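Local structure of pseudopilin EpsI (Vibrio vulnificus, 2RET) at residues 63-68 against 81-86. The protein probably serves, through this periplasmic domain, as a minor pseudopilin of the type II secretion system, which exports proteases and toxins from the periplasm. The protein carries 2 engineered substitutions. Residues are numbered along the deposited sequence; the frame is centred on the assembly and turned at random.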
loop_
_atom_site.group_PDB
_atom_site.type_symbol
_atom_site.label_atom_id
_atom_site.label_comp_id
_atom_site.label_asym_id
_atom_site.label_seq_id
_atom_site.Cartn_x
_atom_site.Cartn_y
_atom_site.Cartn_z
ATOM N N LEU A 63 -14.288 11.263 -6.483
ATOM C CA LEU A 63 -14.450 11.605 -5.082
ATOM C C LEU A 63 -15.767 12.295 -4.810
ATOM O O LEU A 63 -16.178 13.170 -5.562
ATOM C CB LEU A 63 -13.316 12.504 -4.626
ATOM C CG LEU A 63 -11.893 11.986 -4.808
ATOM C CD1 LEU A 63 -10.927 13.056 -4.332
ATOM C CD2 LEU A 63 -11.653 10.643 -4.117
ATOM N N LYS A 64 -16.408 11.904 -3.706
ATOM C CA LYS A 64 -17.543 12.638 -3.147
ATOM C C LYS A 64 -17.027 13.541 -2.027
ATOM O O LYS A 64 -16.006 13.252 -1.400
ATOM C CB LYS A 64 -18.619 11.669 -2.630
ATOM C CG LYS A 64 -19.109 10.715 -3.694
ATOM C CD LYS A 64 -20.276 9.856 -3.235
ATOM C CE LYS A 64 -19.850 8.696 -2.340
ATOM N NZ LYS A 64 -20.894 7.638 -2.345
ATOM N N ALA A 65 -17.699 14.663 -1.821
ATOM C CA ALA A 65 -17.288 15.624 -0.818
ATOM C C ALA A 65 -18.487 15.939 0.071
ATOM O O ALA A 65 -19.618 15.837 -0.351
ATOM C CB ALA A 65 -16.748 16.896 -1.471
ATOM N N PHE A 66 -18.209 16.291 1.312
ATOM C CA PHE A 66 -19.227 16.810 2.206
ATOM C C PHE A 66 -18.575 17.835 3.089
ATOM O O PHE A 66 -17.333 17.843 3.290
ATOM C CB PHE A 66 -19.901 15.713 3.047
ATOM C CG PHE A 66 -18.948 14.903 3.886
ATOM C CD1 PHE A 66 -18.217 13.854 3.313
ATOM C CD2 PHE A 66 -18.792 15.164 5.247
ATOM C CE1 PHE A 66 -17.337 13.106 4.073
ATOM C CE2 PHE A 66 -17.911 14.410 6.030
ATOM C CZ PHE A 66 -17.184 13.376 5.428
ATOM N N ASP A 67 -19.432 18.718 3.584
ATOM C CA ASP A 67 -19.073 19.730 4.570
ATOM C C ASP A 67 -19.759 19.375 5.859
ATOM O O ASP A 67 -20.917 18.956 5.865
ATOM C CB ASP A 67 -19.541 21.105 4.142
ATOM C CG ASP A 67 -18.639 21.735 3.108
ATOM O OD1 ASP A 67 -17.407 21.484 3.145
ATOM O OD2 ASP A 67 -19.155 22.522 2.284
ATOM N N VAL A 68 -19.010 19.502 6.939
ATOM C CA VAL A 68 -19.514 19.450 8.297
ATOM C C VAL A 68 -19.307 20.871 8.860
ATOM O O VAL A 68 -18.180 21.389 8.884
ATOM C CB VAL A 68 -18.749 18.441 9.171
ATOM C CG1 VAL A 68 -19.333 18.414 10.621
ATOM C CG2 VAL A 68 -18.780 17.014 8.544
ATOM N N THR A 81 -16.346 25.203 9.609
ATOM C CA THR A 81 -16.742 24.342 8.515
ATOM C C THR A 81 -15.505 23.596 8.020
ATOM O O THR A 81 -14.451 24.199 7.829
ATOM C CB THR A 81 -17.381 25.122 7.352
ATOM O OG1 THR A 81 -18.669 25.575 7.740
ATOM C CG2 THR A 81 -17.578 24.222 6.155
ATOM N N VAL A 82 -15.663 22.279 7.820
ATOM C CA VAL A 82 -14.613 21.405 7.314
ATOM C C VAL A 82 -15.172 20.540 6.189
ATOM O O VAL A 82 -16.228 19.893 6.334
ATOM C CB VAL A 82 -14.009 20.505 8.422
ATOM C CG1 VAL A 82 -12.872 19.635 7.860
ATOM C CG2 VAL A 82 -13.490 21.356 9.587
ATOM N N ARG A 83 -14.421 20.537 5.083
ATOM C CA ARG A 83 -14.726 19.732 3.880
ATOM C C ARG A 83 -13.897 18.482 3.904
ATOM O O ARG A 83 -12.719 18.533 4.219
ATOM C CB ARG A 83 -14.406 20.501 2.586
ATOM C CG ARG A 83 -14.760 19.728 1.303
ATOM C CD ARG A 83 -14.957 20.682 0.151
ATOM N NE ARG A 83 -16.109 21.552 0.358
ATOM C CZ ARG A 83 -16.505 22.506 -0.485
ATOM N NH1 ARG A 83 -15.856 22.728 -1.624
ATOM N NH2 ARG A 83 -17.575 23.235 -0.194
ATOM N N SER A 84 -14.516 17.358 3.563
ATOM C CA SER A 84 -13.822 16.091 3.475
ATOM C C SER A 84 -14.238 15.369 2.225
ATOM O O SER A 84 -15.232 15.699 1.633
ATOM C CB SER A 84 -14.138 15.224 4.682
ATOM O OG SER A 84 -13.863 15.948 5.841
ATOM N N TYR A 85 -13.437 14.381 1.845
ATOM C CA TYR A 85 -13.584 13.666 0.577
ATOM C C TYR A 85 -13.557 12.189 0.819
ATOM O O TYR A 85 -12.800 11.700 1.629
ATOM C CB TYR A 85 -12.471 14.033 -0.400
ATOM C CG TYR A 85 -12.529 15.462 -0.800
ATOM C CD1 TYR A 85 -13.318 15.870 -1.864
ATOM C CD2 TYR A 85 -11.811 16.416 -0.110
ATOM C CE1 TYR A 85 -13.390 17.199 -2.224
ATOM C CE2 TYR A 85 -11.857 17.735 -0.477
ATOM C CZ TYR A 85 -12.653 18.117 -1.529
ATOM O OH TYR A 85 -12.723 19.430 -1.871
ATOM N N VAL A 86 -14.411 11.494 0.101
ATOM C CA VAL A 86 -14.603 10.064 0.276
ATOM C C VAL A 86 -14.458 9.436 -1.097
ATOM O O VAL A 86 -14.924 10.000 -2.071
ATOM C CB VAL A 86 -15.999 9.765 0.848
ATOM C CG1 VAL A 86 -16.069 8.358 1.311
ATOM C CG2 VAL A 86 -16.283 10.673 1.994
#
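The last beta hairpin of the pseudopilin fold, in which an antiparallel four-stranded sheet packs on a long N-terminal helix, pairs 63-68 with 81-86. Lys64-Val86, Phe66-Ser84 and Val68-Val82 are hydrogen-bonded pairs, each closed by two N-H to O=C bonds; the shortest runs from Val86 N to Lys64 O (2.8 Å). Ala65-Tyr85 and Asp67-Arg83 are the non-hydrogen-bonded pairs between them. On the face turned to helix 8-30, Phe66 tucks CG between its own N and C (chi1 57°). This lays its ring over Ser84, whose CB makes a CH-pi contact 4.1 Å from the Phe66 ring centroid, while Val86 CG2 abuts the ring edge 3.4 Å from Phe66 CE1. Val28 and Met29 of the helix also pack on the Phe66 side chain. On the other face, the Ala65 methyl makes an apolar contact with the Tyr85 ring (CB to CE1, 3.5 Å). Strand 80-87 is an edge strand within this chain, yet Tyr85 and Val86 pair antiparallel with a strand of an EpsJ chain, carrying the sheet across the subunit interface. Beside Ala65 and Tyr85, Arg83 extends with CG anti to the backbone N, bends at chi3 (-65°), and grips the Asp67 carboxylate side-on in a two-pronged salt bridge. Its NE meets Asp67 OD1 at 3.1 Å from above the carboxylate plane, whereas NH2 of Arg83 reaches the syn lone pair of Asp67 OD2 at 3.0 Å, almost straight at 173°.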